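Local structure of CRP-like protein Clp (Xanthomonas campestris pv. campestris, 3IWZ) at residues A52-I66 against I101-Y115. The protein is a homodimeric global transcription regulator that binds DNA to switch virulence genes on or off and probably loses DNA binding when cyclic di-GMP binds. Numbering follows the deposited sequence.
Sequences AGTLYYVISGSVSII and ILRTRTQCELAEISY
Two antiparallel ladders in the cyclic nucleotide-binding domain bring 52-66 against 101-115: strand 54-58 pairs with 108-114, and strand 63-66 with 101-104. Segment 52-66 turns a corner at I59, and 101-115 crosses through the loop 105-107, so both pass from one sheet to the other. A classic beta bulge marks the turn. I59 N and S60 N both donate to E109 O, at 2.9 and 3.2 Å, and S60 N approaches on a lone pair. E109 N returns a bond to S60 O. CG2 of I59 packs on the E109 carboxylate, which forms a salt bridge to R36. G61 follows with phi 108°, and its CA packs against SG of C108. S62 O accepts a nearly straight bond from R105 N (2.6 Å), while S62 OG takes NH1 of R105 at 2.8 Å. The R105 guanidinium also makes a cation-pi contact with Y79. In the second ladder, S64 N and S64 OG reach R103 O from opposite faces of its carbonyl plane. CD1 of I66 lies over one face of the R103 guanidinium, whose nitrogens form salt bridges to D44 and E74. Between the sheets, CD1 of L102 touches V63 and I65, and its CD2 meets CD2 of Y56 at 4.0 Å. CD2 of L110 rests on V58. The Y56 ring runs alongside E112, with ring and carboxylate planes only 11° apart; OE1 of E112 forms a salt bridge to R37. At the far end, Y115 N bonds G53 O (2.9 Å) from above the carbonyl plane. The Y115 ring lays one face over T54 N, 3.8 Å above the ring plane. Its OH bonds G87 O. Paired strands that pass together from one sheet into the next are typical of the beta-roll of CRP-family cyclic nucleotide-binding domains.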
ATOM      1  N   ALA D  52       1.318  13.458  14.635  1.00 37.76           N
ATOM      2  CA  ALA D  52       1.230  12.010  14.556  1.00 36.63           C
ATOM      3  C   ALA D  52       2.057  11.393  15.660  1.00 37.07           C
ATOM      4  O   ALA D  52       3.207  11.011  15.450  1.00 38.87           O
ATOM      5  CB  ALA D  52       1.721  11.523  13.195  1.00 38.18           C
ATOM      6  N   GLY D  53       1.473  11.308  16.845  1.00 36.57           N
ATOM      7  CA  GLY D  53       2.182  10.723  17.965  1.00 36.95           C
ATOM      8  C   GLY D  53       1.280   9.709  18.631  1.00 38.80           C
ATOM      9  O   GLY D  53       1.557   9.242  19.731  1.00 40.72           O
ATOM     10  N   THR D  54       0.210   9.346  17.933  1.00 39.08           N
ATOM     11  CA  THR D  54      -0.771   8.410  18.462  1.00 39.95           C
ATOM     12  C   THR D  54      -1.154   7.251  17.540  1.00 38.51           C
ATOM     13  O   THR D  54      -1.255   7.394  16.325  1.00 40.06           O
ATOM     14  CB  THR D  54      -2.056   9.172  18.841  1.00 41.68           C
ATOM     15  OG1 THR D  54      -1.745  10.158  19.834  1.00 45.30           O
ATOM     16  CG2 THR D  54      -3.109   8.220  19.386  1.00 43.26           C
ATOM     17  N   LEU D  55      -1.389   6.100  18.146  1.00 37.69           N
ATOM     18  CA  LEU D  55      -1.784   4.915  17.414  1.00 36.63           C
ATOM     19  C   LEU D  55      -3.231   4.678  17.820  1.00 35.46           C
ATOM     20  O   LEU D  55      -3.615   4.977  18.945  1.00 34.03           O
ATOM     21  CB  LEU D  55      -0.924   3.726  17.851  1.00 37.24           C
ATOM     22  CG  LEU D  55      -0.776   2.462  17.004  1.00 36.70           C
ATOM     23  CD1 LEU D  55      -0.727   1.264  17.957  1.00 37.74           C
ATOM     24  CD2 LEU D  55      -1.912   2.304  16.034  1.00 38.78           C
ATOM     25  N   TYR D  56      -4.038   4.156  16.907  1.00 34.93           N
ATOM     26  CA  TYR D  56      -5.424   3.869  17.232  1.00 35.84           C
ATOM     27  C   TYR D  56      -5.738   2.403  17.016  1.00 35.88           C
ATOM     28  O   TYR D  56      -5.217   1.776  16.100  1.00 36.93           O
ATOM     29  CB  TYR D  56      -6.360   4.705  16.375  1.00 34.75           C
ATOM     30  CG  TYR D  56      -6.348   6.175  16.699  1.00 36.79           C
ATOM     31  CD1 TYR D  56      -7.004   6.664  17.827  1.00 35.42           C
ATOM     32  CD2 TYR D  56      -5.707   7.082  15.863  1.00 33.33           C
ATOM     33  CE1 TYR D  56      -7.030   8.017  18.108  1.00 36.89           C
ATOM     34  CE2 TYR D  56      -5.725   8.441  16.137  1.00 36.40           C
ATOM     35  CZ  TYR D  56      -6.389   8.901  17.259  1.00 34.71           C
ATOM     36  OH  TYR D  56      -6.418  10.244  17.526  1.00 39.65           O
ATOM     37  N   TYR D  57      -6.591   1.867  17.882  1.00 37.42           N
ATOM     38  CA  TYR D  57      -7.038   0.485  17.794  1.00 37.59           C
ATOM     39  C   TYR D  57      -8.564   0.564  17.769  1.00 38.11           C
ATOM     40  O   TYR D  57      -9.173   1.082  18.705  1.00 38.84           O
ATOM     41  CB  TYR D  57      -6.579  -0.306  19.014  1.00 37.98           C
ATOM     42  CG  TYR D  57      -7.126  -1.712  19.063  1.00 39.49           C
ATOM     43  CD1 TYR D  57      -6.439  -2.772  18.476  1.00 42.26           C
ATOM     44  CD2 TYR D  57      -8.339  -1.980  19.683  1.00 41.91           C
ATOM     45  CE1 TYR D  57      -6.952  -4.067  18.507  1.00 43.40           C
ATOM     46  CE2 TYR D  57      -8.862  -3.267  19.724  1.00 42.80           C
ATOM     47  CZ  TYR D  57      -8.164  -4.304  19.135  1.00 43.49           C
ATOM     48  OH  TYR D  57      -8.681  -5.575  19.181  1.00 45.88           O
ATOM     49  N   VAL D  58      -9.169   0.081  16.687  1.00 37.02           N
ATOM     50  CA  VAL D  58     -10.618   0.100  16.541  1.00 35.56           C
ATOM     51  C   VAL D  58     -11.267  -0.965  17.420  1.00 37.69           C
ATOM     52  O   VAL D  58     -11.184  -2.156  17.126  1.00 37.67           O
ATOM     53  CB  VAL D  58     -11.056  -0.181  15.081  1.00 34.25           C
ATOM     54  CG1 VAL D  58     -12.565  -0.057  14.965  1.00 31.24           C
ATOM     55  CG2 VAL D  58     -10.359   0.762  14.119  1.00 27.60           C
ATOM     56  N   ILE D  59     -11.916  -0.528  18.494  1.00 38.45           N
ATOM     57  CA  ILE D  59     -12.583  -1.451  19.402  1.00 39.35           C
ATOM     58  C   ILE D  59     -13.950  -1.839  18.854  1.00 39.72           C
ATOM     59  O   ILE D  59     -14.352  -3.005  18.908  1.00 41.53           O
ATOM     60  CB  ILE D  59     -12.745  -0.835  20.810  1.00 39.49           C
ATOM     61  CG1 ILE D  59     -11.380  -0.791  21.508  1.00 38.74           C
ATOM     62  CG2 ILE D  59     -13.747  -1.656  21.625  1.00 40.28           C
ATOM     63  CD1 ILE D  59     -11.414  -0.321  22.948  1.00 40.37           C
ATOM     64  N   SER D  60     -14.663  -0.854  18.330  1.00 38.60           N
ATOM     65  CA  SER D  60     -15.973  -1.085  17.757  1.00 38.09           C
ATOM     66  C   SER D  60     -16.200   0.016  16.752  1.00 35.95           C
ATOM     67  O   SER D  60     -15.674   1.114  16.895  1.00 37.12           O
ATOM     68  CB  SER D  60     -17.068  -1.022  18.826  1.00 40.23           C
ATOM     69  OG  SER D  60     -17.359   0.320  19.194  1.00 39.76           O
ATOM     70  N   GLY D  61     -16.984  -0.281  15.734  1.00 34.41           N
ATOM     71  CA  GLY D  61     -17.258   0.721  14.733  1.00 34.80           C
ATOM     72  C   GLY D  61     -16.559   0.437  13.423  1.00 35.18           C
ATOM     73  O   GLY D  61     -15.827  -0.542  13.264  1.00 31.20           O
ATOM     74  N   SER D  62     -16.802   1.320  12.473  1.00 37.27           N
ATOM     75  CA  SER D  62     -16.228   1.198  11.151  1.00 38.20           C
ATOM     76  C   SER D  62     -15.615   2.558  10.807  1.00 38.18           C
ATOM     77  O   SER D  62     -16.237   3.603  11.026  1.00 38.16           O
ATOM     78  CB  SER D  62     -17.336   0.816  10.158  1.00 38.29           C
ATOM     79  OG  SER D  62     -16.826   0.472   8.884  1.00 42.24           O
ATOM     80  N   VAL D  63     -14.384   2.530  10.303  1.00 37.66           N
ATOM     81  CA  VAL D  63     -13.668   3.734   9.902  1.00 36.52           C
ATOM     82  C   VAL D  63     -13.175   3.581   8.469  1.00 36.85           C
ATOM     83  O   VAL D  63     -13.218   2.498   7.881  1.00 38.84           O
ATOM     84  CB  VAL D  63     -12.438   4.010  10.806  1.00 36.08           C
ATOM     85  CG1 VAL D  63     -12.883   4.276  12.247  1.00 33.12           C
ATOM     86  CG2 VAL D  63     -11.485   2.834  10.753  1.00 34.14           C
ATOM     87  N   SER D  64     -12.714   4.675   7.892  1.00 34.85           N
ATOM     88  CA  SER D  64     -12.210   4.621   6.541  1.00 34.34           C
ATOM     89  C   SER D  64     -10.899   5.390   6.518  1.00 33.14           C
ATOM     90  O   SER D  64     -10.715   6.326   7.293  1.00 30.60           O
ATOM     91  CB  SER D  64     -13.210   5.257   5.572  1.00 33.53           C
ATOM     92  OG  SER D  64     -13.296   6.657   5.779  1.00 37.21           O
ATOM     93  N   ILE D  65      -9.982   4.967   5.655  1.00 31.63           N
ATOM     94  CA  ILE D  65      -8.702   5.652   5.500  1.00 30.79           C
ATOM     95  C   ILE D  65      -8.808   6.310   4.133  1.00 30.42           C
ATOM     96  O   ILE D  65      -9.002   5.632   3.125  1.00 31.48           O
ATOM     97  CB  ILE D  65      -7.506   4.684   5.507  1.00 27.88           C
ATOM     98  CG1 ILE D  65      -7.387   3.983   6.865  1.00 28.91           C
ATOM     99  CG2 ILE D  65      -6.227   5.442   5.187  1.00 25.49           C
ATOM    100  CD1 ILE D  65      -7.035   4.893   8.022  1.00 35.31           C
ATOM    101  N   ILE D  66      -8.692   7.631   4.104  1.00 30.47           N
ATOM    102  CA  ILE D  66      -8.816   8.372   2.864  1.00 30.75           C
ATOM    103  C   ILE D  66      -7.577   9.205   2.560  1.00 34.46           C
ATOM    104  O   ILE D  66      -6.956   9.765   3.461  1.00 34.36           O
ATOM    105  CB  ILE D  66     -10.053   9.310   2.924  1.00 29.15           C
ATOM    106  CG1 ILE D  66     -11.225   8.575   3.584  1.00 29.87           C
ATOM    107  CG2 ILE D  66     -10.446   9.755   1.513  1.00 27.49           C
ATOM    108  CD1 ILE D  66     -12.542   9.343   3.561  1.00 32.38           C
ATOM    109  N   ILE D 101      -6.511  10.663   5.872  1.00 28.28           N
ATOM    110  CA  ILE D 101      -7.687  10.959   6.680  1.00 28.32           C
ATOM    111  C   ILE D 101      -8.220   9.671   7.291  1.00 28.03           C
ATOM    112  O   ILE D 101      -8.335   8.655   6.603  1.00 27.62           O
ATOM    113  CB  ILE D 101      -8.860  11.510   5.847  1.00 26.58           C
ATOM    114  CG1 ILE D 101      -8.457  12.770   5.088  1.00 26.98           C
ATOM    115  CG2 ILE D 101     -10.035  11.806   6.768  1.00 26.90           C
ATOM    116  CD1 ILE D 101      -9.604  13.370   4.261  1.00 29.18           C
ATOM    117  N   LEU D 102      -8.542   9.729   8.582  1.00 28.87           N
ATOM    118  CA  LEU D 102      -9.134   8.613   9.313  1.00 28.98           C
ATOM    119  C   LEU D 102     -10.545   9.105   9.640  1.00 30.90           C
ATOM    120  O   LEU D 102     -10.727   9.989  10.483  1.00 30.45           O
ATOM    121  CB  LEU D 102      -8.378   8.328  10.609  1.00 28.85           C
ATOM    122  CG  LEU D 102      -9.049   7.313  11.538  1.00 26.85           C
ATOM    123  CD1 LEU D 102      -9.108   5.945  10.857  1.00 27.66           C
ATOM    124  CD2 LEU D 102      -8.283   7.227  12.852  1.00 26.24           C
ATOM    125  N   ARG D 103     -11.536   8.528   8.973  1.00 31.33           N
ATOM    126  CA  ARG D 103     -12.923   8.946   9.132  1.00 31.66           C
ATOM    127  C   ARG D 103     -13.858   7.818   9.570  1.00 34.11           C
ATOM    128  O   ARG D 103     -13.906   6.758   8.945  1.00 36.60           O
ATOM    129  CB  ARG D 103     -13.374   9.552   7.798  1.00 32.80           C
ATOM    130  CG  ARG D 103     -14.849   9.826   7.610  1.00 34.97           C
ATOM    131  CD  ARG D 103     -15.087  10.333   6.185  1.00 33.89           C
ATOM    132  NE  ARG D 103     -14.395  11.600   5.935  1.00 35.37           N
ATOM    133  CZ  ARG D 103     -14.210  12.134   4.729  1.00 32.90           C
ATOM    134  NH1 ARG D 103     -14.656  11.518   3.638  1.00 32.77           N
ATOM    135  NH2 ARG D 103     -13.581  13.292   4.614  1.00 29.43           N
ATOM    136  N   THR D 104     -14.590   8.044  10.660  1.00 34.37           N
ATOM    137  CA  THR D 104     -15.548   7.056  11.162  1.00 35.23           C
ATOM    138  C   THR D 104     -16.705   6.952  10.164  1.00 34.68           C
ATOM    139  O   THR D 104     -17.172   7.962   9.645  1.00 34.06           O
ATOM    140  CB  THR D 104     -16.140   7.469  12.531  1.00 36.27           C
ATOM    141  OG1 THR D 104     -16.850   8.713  12.391  1.00 38.06           O
ATOM    142  CG2 THR D 104     -15.038   7.617  13.574  1.00 33.25           C
ATOM    143  N   ARG D 105     -17.162   5.736   9.890  1.00 36.29           N
ATOM    144  CA  ARG D 105     -18.270   5.544   8.953  1.00 38.07           C
ATOM    145  C   ARG D 105     -19.536   5.309   9.757  1.00 38.88           C
ATOM    146  O   ARG D 105     -20.646   5.418   9.243  1.00 38.92           O
ATOM    147  CB  ARG D 105     -18.016   4.344   8.053  1.00 38.76           C
ATOM    148  CG  ARG D 105     -16.742   4.403   7.242  1.00 43.25           C
ATOM    149  CD  ARG D 105     -16.565   3.093   6.497  1.00 43.51           C
ATOM    150  NE  ARG D 105     -17.697   2.852   5.609  1.00 44.80           N
ATOM    151  CZ  ARG D 105     -18.380   1.714   5.565  1.00 44.79           C
ATOM    152  NH1 ARG D 105     -18.046   0.711   6.364  1.00 44.62           N
ATOM    153  NH2 ARG D 105     -19.397   1.579   4.724  1.00 44.94           N
ATOM    154  N   THR D 106     -19.340   4.971  11.026  1.00 40.55           N
ATOM    155  CA  THR D 106     -20.424   4.725  11.968  1.00 42.43           C
ATOM    156  C   THR D 106     -19.929   5.254  13.301  1.00 43.80           C
ATOM    157  O   THR D 106     -18.844   5.832  13.381  1.00 45.35           O
ATOM    158  CB  THR D 106     -20.721   3.213  12.138  1.00 42.71           C
ATOM    159  OG1 THR D 106     -19.581   2.565  12.709  1.00 41.21           O
ATOM    160  CG2 THR D 106     -21.048   2.566  10.804  1.00 43.93           C
ATOM    161  N   GLN D 107     -20.722   5.069  14.348  1.00 44.86           N
ATOM    162  CA  GLN D 107     -20.308   5.507  15.673  1.00 46.23           C
ATOM    163  C   GLN D 107     -19.180   4.540  16.044  1.00 44.91           C
ATOM    164  O   GLN D 107     -19.288   3.343  15.791  1.00 45.47           O
ATOM    165  CB  GLN D 107     -21.480   5.387  16.651  1.00 46.43           C
ATOM    166  CG  GLN D 107     -21.280   6.089  17.983  1.00 50.39           C
ATOM    167  CD  GLN D 107     -22.603   6.490  18.626  1.00 53.92           C
ATOM    168  OE1 GLN D 107     -22.931   6.045  19.728  1.00 54.22           O
ATOM    169  NE2 GLN D 107     -23.371   7.332  17.933  1.00 53.09           N
ATOM    170  N   CYS D 108     -18.105   5.038  16.639  1.00 43.14           N
ATOM    171  CA  CYS D 108     -16.988   4.154  16.966  1.00 43.86           C
ATOM    172  C   CYS D 108     -16.377   4.307  18.342  1.00 41.99           C
ATOM    173  O   CYS D 108     -16.455   5.363  18.963  1.00 43.17           O
ATOM    174  CB  CYS D 108     -15.848   4.340  15.948  1.00 45.16           C
ATOM    175  SG  CYS D 108     -16.257   4.004  14.238  1.00 48.78           S
ATOM    176  N   GLU D 109     -15.746   3.231  18.793  1.00 41.49           N
ATOM    177  CA  GLU D 109     -15.033   3.220  20.059  1.00 42.25           C
ATOM    178  C   GLU D 109     -13.585   2.953  19.633  1.00 40.88           C
ATOM    179  O   GLU D 109     -13.292   1.918  19.041  1.00 40.46           O
ATOM    180  CB  GLU D 109     -15.522   2.090  20.970  1.00 42.60           C
ATOM    181  CG  GLU D 109     -15.694   2.528  22.419  1.00 47.07           C
ATOM    182  CD  GLU D 109     -15.296   1.467  23.424  1.00 48.66           C
ATOM    183  OE1 GLU D 109     -15.811   0.329  23.335  1.00 50.20           O
ATOM    184  OE2 GLU D 109     -14.472   1.778  24.311  1.00 47.34           O
ATOM    185  N   LEU D 110     -12.695   3.901  19.897  1.00 41.03           N
ATOM    186  CA  LEU D 110     -11.293   3.742  19.526  1.00 40.83           C
ATOM    187  C   LEU D 110     -10.402   3.912  20.741  1.00 41.59           C
ATOM    188  O   LEU D 110     -10.563   4.855  21.509  1.00 41.91           O
ATOM    189  CB  LEU D 110     -10.888   4.779  18.469  1.00 39.16           C
ATOM    190  CG  LEU D 110     -11.712   4.851  17.177  1.00 38.99           C
ATOM    191  CD1 LEU D 110     -11.152   5.932  16.276  1.00 37.15           C
ATOM    192  CD2 LEU D 110     -11.695   3.511  16.472  1.00 37.37           C
ATOM    193  N   ALA D 111      -9.465   2.992  20.914  1.00 43.20           N
ATOM    194  CA  ALA D 111      -8.533   3.061  22.023  1.00 45.40           C
ATOM    195  C   ALA D 111      -7.238   3.632  21.465  1.00 46.92           C
ATOM    196  O   ALA D 111      -6.662   3.064  20.541  1.00 51.33           O
ATOM    197  CB  ALA D 111      -8.293   1.671  22.596  1.00 45.54           C
ATOM    198  N   GLU D 112      -6.784   4.755  22.010  1.00 47.08           N
ATOM    199  CA  GLU D 112      -5.550   5.363  21.539  1.00 47.20           C
ATOM    200  C   GLU D 112      -4.420   5.291  22.562  1.00 47.39           C
ATOM    201  O   GLU D 112      -4.655   5.249  23.773  1.00 46.62           O
ATOM    202  CB  GLU D 112      -5.784   6.825  21.125  1.00 48.45           C
ATOM    203  CG  GLU D 112      -6.311   7.733  22.220  1.00 52.12           C
ATOM    204  CD  GLU D 112      -6.215   9.209  21.853  1.00 53.61           C
ATOM    205  OE1 GLU D 112      -6.806  10.036  22.579  1.00 55.38           O
ATOM    206  OE2 GLU D 112      -5.541   9.546  20.851  1.00 52.37           O
ATOM    207  N   ILE D 113      -3.194   5.260  22.049  1.00 47.23           N
ATOM    208  CA  ILE D 113      -1.988   5.212  22.869  1.00 47.92           C
ATOM    209  C   ILE D 113      -0.851   5.865  22.092  1.00 47.48           C
ATOM    210  O   ILE D 113      -0.671   5.608  20.894  1.00 47.42           O
ATOM    211  CB  ILE D 113      -1.589   3.759  23.229  1.00 47.44           C
ATOM    212  CG1 ILE D 113      -0.488   3.782  24.297  1.00 46.00           C
ATOM    213  CG2 ILE D 113      -1.083   3.023  21.983  1.00 45.84           C
ATOM    214  CD1 ILE D 113      -0.239   2.437  24.954  1.00 45.09           C
ATOM    215  N   SER D 114      -0.092   6.718  22.773  1.00 47.53           N
ATOM    216  CA  SER D 114       1.018   7.422  22.139  1.00 47.52           C
ATOM    217  C   SER D 114       2.106   6.443  21.731  1.00 47.50           C
ATOM    218  O   SER D 114       2.323   5.429  22.400  1.00 47.20           O
ATOM    219  CB  SER D 114       1.606   8.458  23.098  1.00 49.11           C
ATOM    220  OG  SER D 114       2.228   7.832  24.208  1.00 50.81           O
ATOM    221  N   TYR D 115       2.795   6.742  20.636  1.00 46.80           N
ATOM    222  CA  TYR D 115       3.866   5.864  20.181  1.00 47.85           C
ATOM    223  C   TYR D 115       4.934   5.742  21.272  1.00 50.38           C
ATOM    224  O   TYR D 115       5.324   4.641  21.665  1.00 50.39           O
ATOM    225  CB  TYR D 115       4.533   6.412  18.910  1.00 43.99           C
ATOM    226  CG  TYR D 115       3.621   6.629  17.719  1.00 39.51           C
ATOM    227  CD1 TYR D 115       2.627   5.704  17.390  1.00 37.46           C
ATOM    228  CD2 TYR D 115       3.800   7.731  16.884  1.00 36.49           C
ATOM    229  CE1 TYR D 115       1.839   5.870  16.257  1.00 34.78           C
ATOM    230  CE2 TYR D 115       3.022   7.905  15.755  1.00 36.51           C
ATOM    231  CZ  TYR D 115       2.047   6.972  15.445  1.00 33.27           C
ATOM    232  OH  TYR D 115       1.308   7.135  14.313  1.00 32.95           O
TER